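Local coordinates for capsid protein (Infectious hypodermal and hematopoietic necrosis virus, PDB 3N7X) that forms the icosahedral capsid of a shrimp-infecting brevidensovirus, sixty copies of a beta-barrel subunit assembling into the protein shell of this parvovirus, at residues G68-L74 against P178-Q184; M106-G110 against A304-M308; W111-K115 against I213-T217; Y148-K153 against I264-P270. One frame throughout, in Å; residues are numbered along the deposited sequence.

Contact 1. Residues G68-L74 against P178-Q184; sequences GKNLYCL and PQLVTVQ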
loop_
_atom_site.group_PDB
_atom_site.type_symbol
_atom_site.label_atom_id
_atom_site.label_comp_id
_atom_site.label_asym_id
_atom_site.label_seq_id
_atom_site.Cartn_x
_atom_site.Cartn_y
_atom_site.Cartn_z
ATOM N N GLY A 68 35.232 -52.124 -86.843
ATOM C CA GLY A 68 34.077 -51.622 -86.124
ATOM C C GLY A 68 32.789 -52.011 -86.817
ATOM O O GLY A 68 31.839 -51.231 -86.854
ATOM N N LYS A 69 32.748 -53.227 -87.349
ATOM C CA LYS A 69 31.576 -53.702 -88.076
ATOM C C LYS A 69 30.477 -54.363 -87.242
ATOM O O LYS A 69 29.294 -54.228 -87.562
ATOM C CB LYS A 69 32.020 -54.670 -89.171
ATOM C CG LYS A 69 33.015 -54.079 -90.147
ATOM C CD LYS A 69 33.485 -55.126 -91.148
ATOM C CE LYS A 69 34.440 -54.528 -92.167
ATOM N NZ LYS A 69 34.993 -55.565 -93.082
ATOM N N ASN A 70 30.857 -55.080 -86.185
ATOM C CA ASN A 70 29.865 -55.766 -85.365
ATOM C C ASN A 70 29.941 -55.506 -83.871
ATOM O O ASN A 70 30.968 -55.080 -83.342
ATOM C CB ASN A 70 29.941 -57.281 -85.582
ATOM C CG ASN A 70 29.831 -57.671 -87.036
ATOM O OD1 ASN A 70 30.832 -57.731 -87.745
ATOM N ND2 ASN A 70 28.608 -57.926 -87.495
ATOM N N LEU A 71 28.830 -55.786 -83.201
ATOM C CA LEU A 71 28.708 -55.641 -81.757
ATOM C C LEU A 71 27.724 -56.709 -81.302
ATOM O O LEU A 71 26.843 -57.109 -82.066
ATOM C CB LEU A 71 28.162 -54.257 -81.389
ATOM C CG LEU A 71 29.065 -53.039 -81.620
ATOM C CD1 LEU A 71 28.289 -51.756 -81.330
ATOM C CD2 LEU A 71 30.298 -53.136 -80.731
ATOM N N TYR A 72 27.882 -57.192 -80.076
ATOM C CA TYR A 72 26.952 -58.182 -79.566
ATOM C C TYR A 72 25.717 -57.405 -79.170
ATOM O O TYR A 72 25.817 -56.288 -78.666
ATOM C CB TYR A 72 27.503 -58.891 -78.333
ATOM C CG TYR A 72 28.691 -59.771 -78.600
ATOM C CD1 TYR A 72 29.986 -59.256 -78.576
ATOM C CD2 TYR A 72 28.525 -61.132 -78.865
ATOM C CE1 TYR A 72 31.088 -60.075 -78.805
ATOM C CE2 TYR A 72 29.617 -61.958 -79.095
ATOM C CZ TYR A 72 30.896 -61.427 -79.065
ATOM O OH TYR A 72 31.981 -62.247 -79.292
ATOM N N CYS A 73 24.551 -57.990 -79.400
ATOM C CA CYS A 73 23.310 -57.329 -79.048
ATOM C C CYS A 73 22.547 -58.135 -78.007
ATOM O O CYS A 73 22.510 -59.362 -78.072
ATOM C CB CYS A 73 22.442 -57.143 -80.296
ATOM S SG CYS A 73 20.779 -56.500 -79.961
ATOM N N LEU A 74 21.961 -57.444 -77.036
ATOM C CA LEU A 74 21.159 -58.104 -76.013
ATOM C C LEU A 74 19.772 -57.477 -76.072
ATOM O O LEU A 74 19.538 -56.403 -75.517
ATOM C CB LEU A 74 21.766 -57.913 -74.620
ATOM C CG LEU A 74 20.917 -58.483 -73.472
ATOM C CD1 LEU A 74 20.530 -59.925 -73.756
ATOM C CD2 LEU A 74 21.695 -58.394 -72.174
ATOM N N PRO A 178 24.336 -63.292 -76.152
ATOM C CA PRO A 178 23.932 -62.183 -77.018
ATOM C C PRO A 178 24.630 -62.475 -78.348
ATOM O O PRO A 178 25.768 -62.943 -78.357
ATOM C CB PRO A 178 24.521 -60.969 -76.309
ATOM C CG PRO A 178 24.383 -61.354 -74.861
ATOM C CD PRO A 178 24.833 -62.796 -74.854
ATOM N N GLN A 179 23.957 -62.214 -79.462
ATOM C CA GLN A 179 24.535 -62.497 -80.773
ATOM C C GLN A 179 25.080 -61.264 -81.487
ATOM O O GLN A 179 24.670 -60.135 -81.207
ATOM C CB GLN A 179 23.486 -63.189 -81.646
ATOM C CG GLN A 179 22.995 -64.501 -81.061
ATOM C CD GLN A 179 24.128 -65.493 -80.852
ATOM O OE1 GLN A 179 24.865 -65.810 -81.786
ATOM N NE2 GLN A 179 24.271 -65.989 -79.627
ATOM N N LEU A 180 26.008 -61.485 -82.413
ATOM C CA LEU A 180 26.602 -60.384 -83.158
ATOM C C LEU A 180 25.660 -59.772 -84.185
ATOM O O LEU A 180 24.940 -60.475 -84.895
ATOM C CB LEU A 180 27.883 -60.838 -83.859
ATOM C CG LEU A 180 29.118 -61.056 -82.981
ATOM C CD1 LEU A 180 30.277 -61.497 -83.863
ATOM C CD2 LEU A 180 29.472 -59.769 -82.236
ATOM N N VAL A 181 25.677 -58.448 -84.249
ATOM C CA VAL A 181 24.852 -57.695 -85.180
ATOM C C VAL A 181 25.780 -56.772 -85.959
ATOM O O VAL A 181 26.661 -56.133 -85.382
ATOM C CB VAL A 181 23.797 -56.851 -84.431
ATOM C CG1 VAL A 181 23.110 -55.898 -85.390
ATOM C CG2 VAL A 181 22.765 -57.762 -83.786
ATOM N N THR A 182 25.597 -56.712 -87.271
ATOM C CA THR A 182 26.436 -55.857 -88.093
ATOM C C THR A 182 25.910 -54.431 -88.027
ATOM O O THR A 182 24.808 -54.146 -88.492
ATOM C CB THR A 182 26.452 -56.338 -89.556
ATOM O OG1 THR A 182 26.983 -57.668 -89.608
ATOM C CG2 THR A 182 27.316 -55.427 -90.412
ATOM N N VAL A 183 26.703 -53.538 -87.444
ATOM C CA VAL A 183 26.302 -52.145 -87.305
ATOM C C VAL A 183 26.850 -51.245 -88.414
ATOM O O VAL A 183 26.246 -50.226 -88.742
ATOM C CB VAL A 183 26.733 -51.588 -85.927
ATOM C CG1 VAL A 183 26.046 -52.366 -84.819
ATOM C CG2 VAL A 183 28.228 -51.693 -85.766
ATOM N N GLN A 184 27.990 -51.625 -88.987
ATOM C CA GLN A 184 28.623 -50.865 -90.066
ATOM C C GLN A 184 29.449 -51.808 -90.919
ATOM O O GLN A 184 30.633 -52.021 -90.645
ATOM C CB GLN A 184 29.554 -49.786 -89.514
ATOM C CG GLN A 184 28.915 -48.435 -89.314
ATOM C CD GLN A 184 28.170 -47.961 -90.542
ATOM O OE1 GLN A 184 28.606 -48.191 -91.676
ATOM N NE2 GLN A 184 27.044 -47.285 -90.327
#
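Leu180 sets one methyl, CD2, squarely over the ring of Tyr72: the carbon stands 3.5 Å from the ring centroid, only 3° off the normal, a centred CH-pi contact. The same ring receives Pro178 O at its edge, in plane, 3.3 Å from Tyr72 CD2. With CG anti to its own carbonyl carbon (chi1 -68°), the tyrosine carries its ring along the face that Leu180 also occupies. Farther along this face Asn70 ND2 reaches Thr182 OG1 in a short but bent and weak hydrogen bond of 2.7 Å. Behind it, on the face of Leu71, Cys73 and Val181, Val181 CG2 packs on Cys73 CB at 3.6 Å. The backbones hold these side chains in step through Leu71 N to Val181 O (3.1 Å) and Val181 N to Leu71 O (2.8 Å). At the far end Lys69 O takes two donors, Val183 N at 2.7 Å and Gln184 N at 3.2 Å. Beyond the pair, the Tyr72 hydroxyl bonds to Asp59 and its ring meets Phe58 edge-to-face. This twisted antiparallel pairing extends the CHEF sheet of the parvovirus jelly roll, strand 179-182 lying beyond strand C (70-74).

Contact 2. Residues M106-G110 against A304-M308; sequences MKTYG and ASLGM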
loop_
_atom_site.group_PDB
_atom_site.type_symbol
_atom_site.label_atom_id
_atom_site.label_comp_id
_atom_site.label_asym_id
_atom_site.label_seq_id
_atom_site.Cartn_x
_atom_site.Cartn_y
_atom_site.Cartn_z
ATOM N N MET A 106 -2.915 -67.381 -71.400
ATOM C CA MET A 106 -2.338 -66.178 -71.992
ATOM C C MET A 106 -2.878 -65.987 -73.391
ATOM O O MET A 106 -3.401 -64.933 -73.739
ATOM C CB MET A 106 -0.833 -66.308 -72.149
ATOM C CG MET A 106 -0.030 -66.175 -70.913
ATOM S SD MET A 106 1.672 -66.424 -71.415
ATOM C CE MET A 106 1.976 -64.939 -72.405
ATOM N N LYS A 107 -2.692 -67.027 -74.192
ATOM C CA LYS A 107 -3.101 -67.034 -75.579
ATOM C C LYS A 107 -4.535 -66.590 -75.789
ATOM O O LYS A 107 -4.817 -65.756 -76.646
ATOM C CB LYS A 107 -2.925 -68.439 -76.158
ATOM C CG LYS A 107 -3.422 -68.580 -77.594
ATOM C CD LYS A 107 -3.457 -70.036 -78.040
ATOM C CE LYS A 107 -4.413 -70.857 -77.177
ATOM N NZ LYS A 107 -4.508 -72.290 -77.606
ATOM N N THR A 108 -5.439 -67.143 -74.996
ATOM C CA THR A 108 -6.847 -66.840 -75.153
ATOM C C THR A 108 -7.404 -65.618 -74.441
ATOM O O THR A 108 -8.211 -64.888 -75.010
ATOM C CB THR A 108 -7.692 -68.047 -74.728
ATOM O OG1 THR A 108 -7.288 -69.195 -75.484
ATOM C CG2 THR A 108 -9.168 -67.773 -74.966
ATOM N N TYR A 109 -6.982 -65.382 -73.209
ATOM C CA TYR A 109 -7.541 -64.268 -72.465
ATOM C C TYR A 109 -6.713 -63.003 -72.329
ATOM O O TYR A 109 -7.227 -61.982 -71.883
ATOM C CB TYR A 109 -7.997 -64.783 -71.103
ATOM C CG TYR A 109 -9.056 -65.854 -71.261
ATOM C CD1 TYR A 109 -10.358 -65.517 -71.637
ATOM C CD2 TYR A 109 -8.740 -67.209 -71.124
ATOM C CE1 TYR A 109 -11.317 -66.498 -71.877
ATOM C CE2 TYR A 109 -9.698 -68.202 -71.368
ATOM C CZ TYR A 109 -10.982 -67.835 -71.745
ATOM O OH TYR A 109 -11.935 -68.793 -72.006
ATOM N N GLY A 110 -5.442 -63.054 -72.706
ATOM C CA GLY A 110 -4.635 -61.848 -72.636
ATOM C C GLY A 110 -3.623 -61.713 -71.517
ATOM O O GLY A 110 -3.747 -62.330 -70.454
ATOM N N ALA A 304 -15.809 -70.785 -73.446
ATOM C CA ALA A 304 -14.776 -69.788 -73.682
ATOM C C ALA A 304 -15.564 -68.596 -74.229
ATOM O O ALA A 304 -16.464 -68.763 -75.060
ATOM C CB ALA A 304 -13.787 -70.288 -74.718
ATOM N N SER A 305 -15.264 -67.397 -73.760
ATOM C CA SER A 305 -15.998 -66.243 -74.255
ATOM C C SER A 305 -15.445 -65.796 -75.610
ATOM O O SER A 305 -14.580 -66.458 -76.180
ATOM C CB SER A 305 -15.906 -65.113 -73.234
ATOM O OG SER A 305 -14.568 -64.941 -72.802
ATOM N N LEU A 306 -15.950 -64.681 -76.127
ATOM C CA LEU A 306 -15.487 -64.156 -77.407
ATOM C C LEU A 306 -15.229 -62.663 -77.314
ATOM O O LEU A 306 -14.565 -62.078 -78.169
ATOM C CB LEU A 306 -16.529 -64.405 -78.490
ATOM C CG LEU A 306 -16.765 -65.865 -78.867
ATOM C CD1 LEU A 306 -17.953 -65.943 -79.812
ATOM C CD2 LEU A 306 -15.509 -66.451 -79.512
ATOM N N GLY A 307 -15.767 -62.060 -76.260
ATOM C CA GLY A 307 -15.622 -60.635 -76.059
ATOM C C GLY A 307 -14.210 -60.096 -76.127
ATOM O O GLY A 307 -13.999 -58.984 -76.611
ATOM N N MET A 308 -13.239 -60.872 -75.658
ATOM C CA MET A 308 -11.860 -60.404 -75.665
ATOM C C MET A 308 -11.368 -60.026 -77.062
ATOM O O MET A 308 -10.397 -59.281 -77.202
ATOM C CB MET A 308 -10.925 -61.446 -75.029
ATOM C CG MET A 308 -10.607 -62.662 -75.885
ATOM S SD MET A 308 -11.975 -63.822 -76.077
ATOM C CE MET A 308 -11.995 -64.581 -74.471
#
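Tyr109 and Met308 make the main apolar contact, in which the methyl CE of the methionine lies 3.3 Å from Tyr109 CE1, oblique to the ring. Met308 reaches it by folding: CG sits between its backbone N and carbonyl carbon (chi1 75°), and further bends at chi2 and chi3 turn the terminal methyl onto the tyrosine. The two side chains are inclined to each other, and the methionine also brings its CG to 3.4 Å from Thr108 O. Within the helical segment, Thr108 CG2 sits 3.6 Å above the plane of the Tyr109 ring, over its centre.

Polar atoms touch as well, without bonding across. Ser305 OG lies in the ring plane at the edge, 3.7 Å from Tyr109 CE1, and Tyr109 OH rests against Ala304, 3.4 Å from its CA. No hydrogen bond joins the two segments. The tyrosine hydroxyl is instead bonded to Gln97 of a neighbouring subunit, so that this ring contributes to an interface between capsid proteins.

Gly110, at positive phi, is the first residue past the helix, its N still bonded to Met106 O at 3.0 Å. Helix 97-109 packs its last turn on the loop between strands 281-296 and 312-313, while Met106 packs on Leu293 and Val295 of strand 281-296 and the chain passes directly into strand 111-131.

Contact 3. Residues W111-K115 against I213-T217; sequences WKVHK and IHGDT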
loop_
_atom_site.group_PDB
_atom_site.type_symbol
_atom_site.label_atom_id
_atom_site.label_comp_id
_atom_site.label_asym_id
_atom_site.label_seq_id
_atom_site.Cartn_x
_atom_site.Cartn_y
_atom_site.Cartn_z
ATOM N N TRP A 111 -2.624 -60.872 -71.763
ATOM C CA TRP A 111 -1.559 -60.647 -70.803
ATOM C C TRP A 111 -0.913 -59.271 -70.965
ATOM O O TRP A 111 -1.140 -58.574 -71.957
ATOM C CB TRP A 111 -0.489 -61.727 -70.972
ATOM C CG TRP A 111 -0.082 -61.921 -72.409
ATOM C CD1 TRP A 111 -0.570 -62.852 -73.280
ATOM C CD2 TRP A 111 0.864 -61.136 -73.152
ATOM N NE1 TRP A 111 0.012 -62.699 -74.517
ATOM C CE2 TRP A 111 0.896 -61.653 -74.466
ATOM C CE3 TRP A 111 1.686 -60.045 -72.834
ATOM C CZ2 TRP A 111 1.722 -61.118 -75.467
ATOM C CZ3 TRP A 111 2.508 -59.510 -73.829
ATOM C CH2 TRP A 111 2.519 -60.051 -75.131
ATOM N N LYS A 112 -0.107 -58.900 -69.971
ATOM C CA LYS A 112 0.623 -57.633 -69.953
ATOM C C LYS A 112 1.984 -57.919 -69.360
ATOM O O LYS A 112 2.132 -58.843 -68.557
ATOM C CB LYS A 112 -0.006 -56.609 -69.006
ATOM C CG LYS A 112 -1.348 -56.080 -69.358
ATOM C CD LYS A 112 -1.791 -55.105 -68.281
ATOM C CE LYS A 112 -3.155 -54.541 -68.608
ATOM N NZ LYS A 112 -3.619 -53.604 -67.560
ATOM N N VAL A 113 2.967 -57.115 -69.741
ATOM C CA VAL A 113 4.296 -57.231 -69.172
ATOM C C VAL A 113 4.496 -55.907 -68.453
ATOM O O VAL A 113 4.433 -54.836 -69.063
ATOM C CB VAL A 113 5.385 -57.393 -70.237
ATOM C CG1 VAL A 113 6.754 -57.387 -69.567
ATOM C CG2 VAL A 113 5.182 -58.690 -70.990
ATOM N N HIS A 114 4.711 -55.975 -67.147
ATOM C CA HIS A 114 4.909 -54.776 -66.353
ATOM C C HIS A 114 6.346 -54.309 -66.397
ATOM O O HIS A 114 6.645 -53.221 -66.880
ATOM C CB HIS A 114 4.496 -55.035 -64.905
ATOM C CG HIS A 114 3.017 -55.145 -64.719
ATOM N ND1 HIS A 114 2.179 -54.051 -64.768
ATOM C CD2 HIS A 114 2.215 -56.223 -64.549
ATOM C CE1 HIS A 114 0.927 -54.451 -64.639
ATOM N NE2 HIS A 114 0.920 -55.764 -64.506
ATOM N N LYS A 115 7.241 -55.150 -65.908
ATOM C CA LYS A 115 8.647 -54.804 -65.851
ATOM C C LYS A 115 9.487 -56.037 -66.170
ATOM O O LYS A 115 9.067 -57.169 -65.930
ATOM C CB LYS A 115 8.954 -54.291 -64.443
ATOM C CG LYS A 115 10.311 -53.672 -64.246
ATOM C CD LYS A 115 10.500 -53.247 -62.788
ATOM C CE LYS A 115 11.877 -52.610 -62.568
ATOM N NZ LYS A 115 12.173 -52.295 -61.134
ATOM N N ILE A 213 13.179 -52.639 -68.548
ATOM C CA ILE A 213 12.215 -52.096 -69.477
ATOM C C ILE A 213 10.844 -52.225 -68.836
ATOM O O ILE A 213 10.546 -53.225 -68.186
ATOM C CB ILE A 213 12.244 -52.861 -70.816
ATOM C CG1 ILE A 213 11.155 -52.324 -71.745
ATOM C CG2 ILE A 213 12.056 -54.352 -70.571
ATOM C CD1 ILE A 213 11.251 -52.856 -73.160
ATOM N N HIS A 214 10.029 -51.191 -68.982
ATOM C CA HIS A 214 8.679 -51.217 -68.438
ATOM C C HIS A 214 7.742 -51.258 -69.637
ATOM O O HIS A 214 7.811 -50.398 -70.516
ATOM C CB HIS A 214 8.392 -49.968 -67.602
ATOM C CG HIS A 214 9.241 -49.846 -66.373
ATOM N ND1 HIS A 214 10.557 -49.430 -66.411
ATOM C CD2 HIS A 214 8.959 -50.079 -65.069
ATOM C CE1 HIS A 214 11.047 -49.410 -65.183
ATOM N NE2 HIS A 214 10.098 -49.799 -64.350
ATOM N N GLY A 215 6.878 -52.265 -69.679
ATOM C CA GLY A 215 5.958 -52.385 -70.792
ATOM C C GLY A 215 4.752 -51.483 -70.643
ATOM O O GLY A 215 4.395 -51.089 -69.534
ATOM N N ASP A 216 4.129 -51.143 -71.766
ATOM C CA ASP A 216 2.941 -50.305 -71.746
ATOM C C ASP A 216 1.817 -51.178 -71.204
ATOM O O ASP A 216 1.628 -52.307 -71.657
ATOM C CB ASP A 216 2.592 -49.842 -73.150
ATOM C CG ASP A 216 1.536 -48.771 -73.146
ATOM O OD1 ASP A 216 1.902 -47.585 -73.285
ATOM O OD2 ASP A 216 0.344 -49.111 -72.983
ATOM N N THR A 217 1.058 -50.656 -70.250
ATOM C CA THR A 217 -0.004 -51.444 -69.644
ATOM C C THR A 217 -1.436 -51.024 -69.943
ATOM O O THR A 217 -2.364 -51.511 -69.294
ATOM C CB THR A 217 0.162 -51.482 -68.116
ATOM O OG1 THR A 217 0.194 -50.141 -67.607
ATOM C CG2 THR A 217 1.446 -52.193 -67.736
HETATM O O HOH W 1 3.007 -54.658 -71.387
HETATM O O HOH W 2 5.300 -51.042 -66.513
#
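The imidazole of His214 carries the aliphatic chain of Lys115 over one face, Lys115 CG lying 4.2 Å from the ring centroid in a CH-pi contact. The two side chains run side by side in the same direction, as expected of a non-hydrogen-bonded antiparallel pair; strands 111-131 (D) and 208-214 (G) are neighbours in the BIDG sheet of the parvovirus jelly roll. Lys115 turns its CG away from its own amide nitrogen (chi1 -170°) and then runs straight, which keeps it alongside the histidine. The ring of His114 meets Thr217 obliquely, with Thr217 CG2 3.6 Å from His114 ND1, while NE2 is bonded to Glu294 of strand 281-296. Past His214 the second segment leaves the sheet, and the pairing passes to scattered bonds. Gly215 N reaches His114 O at 3.0 Å from above the carbonyl plane, and a water also gives to that oxygen while bonding to Gly215 O. Another water spans Val113 N and Asp216 O. Farthest along, the straight arm of Lys112, which also makes a cation-pi contact with Trp220, crosses Thr217 at about a right angle, its NZ donating in the carbonyl plane to Thr217 O at 3.0 Å.

Contact 4. Residues Y148-K153 against I264-P270; sequences YLEIFK and IFMRMSP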
loop_
_atom_site.group_PDB
_atom_site.type_symbol
_atom_site.label_atom_id
_atom_site.label_comp_id
_atom_site.label_asym_id
_atom_site.label_seq_id
_atom_site.Cartn_x
_atom_site.Cartn_y
_atom_site.Cartn_z
ATOM N N TYR A 148 38.358 -54.433 -69.959
ATOM C CA TYR A 148 36.963 -54.110 -69.705
ATOM C C TYR A 148 36.075 -54.242 -70.929
ATOM O O TYR A 148 36.550 -54.261 -72.066
ATOM C CB TYR A 148 36.844 -52.692 -69.126
ATOM C CG TYR A 148 37.353 -51.591 -70.029
ATOM C CD1 TYR A 148 36.521 -50.987 -70.973
ATOM C CD2 TYR A 148 38.673 -51.151 -69.938
ATOM C CE1 TYR A 148 36.995 -49.965 -71.805
ATOM C CE2 TYR A 148 39.156 -50.139 -70.762
ATOM C CZ TYR A 148 38.316 -49.550 -71.690
ATOM O OH TYR A 148 38.812 -48.555 -72.498
ATOM N N LEU A 149 34.775 -54.337 -70.672
ATOM C CA LEU A 149 33.768 -54.478 -71.712
ATOM C C LEU A 149 33.169 -53.110 -72.039
ATOM O O LEU A 149 33.022 -52.269 -71.152
ATOM C CB LEU A 149 32.662 -55.410 -71.214
ATOM C CG LEU A 149 31.496 -55.760 -72.142
ATOM C CD1 LEU A 149 31.981 -56.667 -73.264
ATOM C CD2 LEU A 149 30.403 -56.457 -71.343
ATOM N N GLU A 150 32.837 -52.889 -73.309
ATOM C CA GLU A 150 32.228 -51.627 -73.730
ATOM C C GLU A 150 30.748 -51.878 -74.014
ATOM O O GLU A 150 30.394 -52.867 -74.657
ATOM C CB GLU A 150 32.911 -51.082 -74.989
ATOM C CG GLU A 150 34.414 -50.888 -74.848
ATOM C CD GLU A 150 35.063 -50.259 -76.081
ATOM O OE1 GLU A 150 34.611 -50.539 -77.214
ATOM O OE2 GLU A 150 36.042 -49.499 -75.912
ATOM N N ILE A 151 29.889 -50.991 -73.521
ATOM C CA ILE A 151 28.447 -51.114 -73.714
ATOM C C ILE A 151 27.918 -49.851 -74.386
ATOM O O ILE A 151 28.157 -48.737 -73.909
ATOM C CB ILE A 151 27.743 -51.332 -72.359
ATOM C CG1 ILE A 151 28.306 -52.592 -71.699
ATOM C CG2 ILE A 151 26.238 -51.454 -72.554
ATOM C CD1 ILE A 151 27.840 -52.809 -70.286
ATOM N N PHE A 152 27.195 -50.033 -75.487
ATOM C CA PHE A 152 26.659 -48.917 -76.265
ATOM C C PHE A 152 25.137 -48.932 -76.433
ATOM O O PHE A 152 24.489 -49.971 -76.306
ATOM C CB PHE A 152 27.266 -48.930 -77.671
ATOM C CG PHE A 152 28.769 -48.919 -77.701
ATOM C CD1 PHE A 152 29.476 -47.722 -77.605
ATOM C CD2 PHE A 152 29.482 -50.104 -77.857
ATOM C CE1 PHE A 152 30.873 -47.705 -77.668
ATOM C CE2 PHE A 152 30.877 -50.100 -77.922
ATOM C CZ PHE A 152 31.574 -48.899 -77.828
ATOM N N LYS A 153 24.594 -47.755 -76.736
ATOM C CA LYS A 153 23.171 -47.553 -77.008
ATOM C C LYS A 153 23.150 -46.489 -78.101
ATOM O O LYS A 153 23.907 -45.514 -78.042
ATOM C CB LYS A 153 22.416 -47.025 -75.785
ATOM C CG LYS A 153 22.212 -48.018 -74.649
ATOM C CD LYS A 153 21.458 -47.343 -73.501
ATOM C CE LYS A 153 21.299 -48.248 -72.287
ATOM N NZ LYS A 153 20.474 -47.612 -71.217
ATOM N N ILE A 264 20.900 -52.830 -75.723
ATOM C CA ILE A 264 22.331 -52.580 -75.645
ATOM C C ILE A 264 23.182 -53.377 -76.620
ATOM O O ILE A 264 22.784 -54.436 -77.098
ATOM C CB ILE A 264 22.845 -52.823 -74.216
ATOM C CG1 ILE A 264 22.566 -54.263 -73.799
ATOM C CG2 ILE A 264 22.162 -51.867 -73.254
ATOM C CD1 ILE A 264 23.050 -54.580 -72.408
ATOM N N PHE A 265 24.360 -52.834 -76.909
ATOM C CA PHE A 265 25.325 -53.447 -77.810
ATOM C C PHE A 265 26.648 -53.491 -77.059
ATOM O O PHE A 265 26.959 -52.571 -76.303
ATOM C CB PHE A 265 25.443 -52.608 -79.078
ATOM C CG PHE A 265 24.180 -52.576 -79.888
ATOM C CD1 PHE A 265 23.855 -53.630 -80.735
ATOM C CD2 PHE A 265 23.292 -51.511 -79.773
ATOM C CE1 PHE A 265 22.658 -53.626 -81.457
ATOM C CE2 PHE A 265 22.096 -51.497 -80.486
ATOM C CZ PHE A 265 21.780 -52.558 -81.331
ATOM N N MET A 266 27.425 -54.554 -77.253
ATOM C CA MET A 266 28.684 -54.686 -76.526
ATOM C C MET A 266 29.821 -55.293 -77.319
ATOM O O MET A 266 29.630 -55.809 -78.417
ATOM C CB MET A 266 28.484 -55.562 -75.290
ATOM C CG MET A 266 27.333 -55.160 -74.410
ATOM S SD MET A 266 26.482 -56.625 -73.799
ATOM C CE MET A 266 25.696 -57.164 -75.323
ATOM N N ARG A 267 31.003 -55.232 -76.716
ATOM C CA ARG A 267 32.228 -55.799 -77.264
ATOM C C ARG A 267 33.323 -55.562 -76.241
ATOM O O ARG A 267 33.370 -54.507 -75.607
ATOM C CB ARG A 267 32.622 -55.137 -78.590
ATOM C CG ARG A 267 33.315 -53.792 -78.456
ATOM C CD ARG A 267 33.837 -53.313 -79.800
ATOM N NE ARG A 267 34.501 -52.018 -79.695
ATOM C CZ ARG A 267 35.066 -51.379 -80.714
ATOM N NH1 ARG A 267 35.051 -51.913 -81.928
ATOM N NH2 ARG A 267 35.649 -50.204 -80.518
ATOM N N MET A 268 34.185 -56.550 -76.049
ATOM C CA MET A 268 35.288 -56.376 -75.123
ATOM C C MET A 268 36.097 -55.265 -75.789
ATOM O O MET A 268 36.224 -55.244 -77.015
ATOM C CB MET A 268 36.102 -57.668 -75.026
ATOM C CG MET A 268 37.210 -57.650 -73.984
ATOM S SD MET A 268 36.703 -57.808 -72.237
ATOM C CE MET A 268 34.975 -57.766 -72.363
ATOM N N SER A 269 36.615 -54.325 -75.007
ATOM C CA SER A 269 37.380 -53.226 -75.586
ATOM C C SER A 269 38.592 -53.764 -76.357
ATOM O O SER A 269 39.448 -54.448 -75.795
ATOM C CB SER A 269 37.826 -52.262 -74.484
ATOM O OG SER A 269 38.242 -51.030 -75.040
ATOM N N PRO A 270 38.669 -53.469 -77.665
ATOM C CA PRO A 270 39.770 -53.924 -78.523
ATOM C C PRO A 270 41.082 -53.198 -78.243
ATOM O O PRO A 270 41.260 -52.048 -78.636
ATOM C CB PRO A 270 39.238 -53.649 -79.923
ATOM C CG PRO A 270 38.441 -52.395 -79.719
ATOM C CD PRO A 270 37.692 -52.677 -78.435
HETATM O O HOH W 3 39.190 -54.979 -72.905
#
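Glu150 and Arg267 converge through contrasting first torsions: the glutamate's CG lies anti to its carbonyl carbon (chi1 -56°), the arginine's between backbone N and carbonyl carbon (chi1 80°), and both chains then extend in the same direction. Arg267 NE thus donates to Glu150 OE1 at 2.9 Å in a nearly straight salt bridge (172°), the oxygen lying in the guanidinium plane. Pro270 CG covers one guanidinium face, 3.6 Å above the plane. The other carboxylate oxygen takes the Ser269 hydroxyl from above the carboxylate plane, Ser269 OG lying 2.8 Å from Glu150 OE2. Tyr55 of a neighbouring subunit bonds to both Glu150 OE2 and Arg267 NH2, which makes the buried ion pair part of a capsid interface.

Glu150 and Arg267 ride on antiparallel strands 149-153 and 264-268, E and H of the CHEF sheet of the jelly roll, where Phe152 and Phe265 exchange backbone bonds, Phe152 N to Phe265 O at 2.7 Å. The face that carries Ile151 and Met266 is apolar: Ile151 CG1 meets Met266 CG at 3.9 Å, their side chains running alongside one another. Near the strand end, the Leu149 and Met268 side chains cross at about a right angle, CD1 of the leucine lying 3.3 Å from Met268 CE. Ser269 CB rests over one face of the Tyr148 ring, offset toward its rim, and a water joins Tyr148 N to Ser269 O.

In the fold
Contacts 1 and 4 are two pairings in one sheet. Strands 70-74 and 264-268 lie next to each other, probably bonded by Tyr72 O to Met266 N at 2.8 Å, and the contact centres are 10 Å apart. Contact 3 belongs to the other sheet, its centre about 26 Å from that of contact 1, across the chain's centre. Contact 2 touches contact 3 where Met106 CE packs on Trp111 CD1 at 3.4 Å, their centres 19 Å apart. Of the calcium-binding residues, which hold no calcium on this chain in the model, Glu191 has its side chain about 6 Å from that of Arg267, and Gln176 about 5 Å from Gln179; Tyr55 reaches contact 4 from a neighbouring subunit.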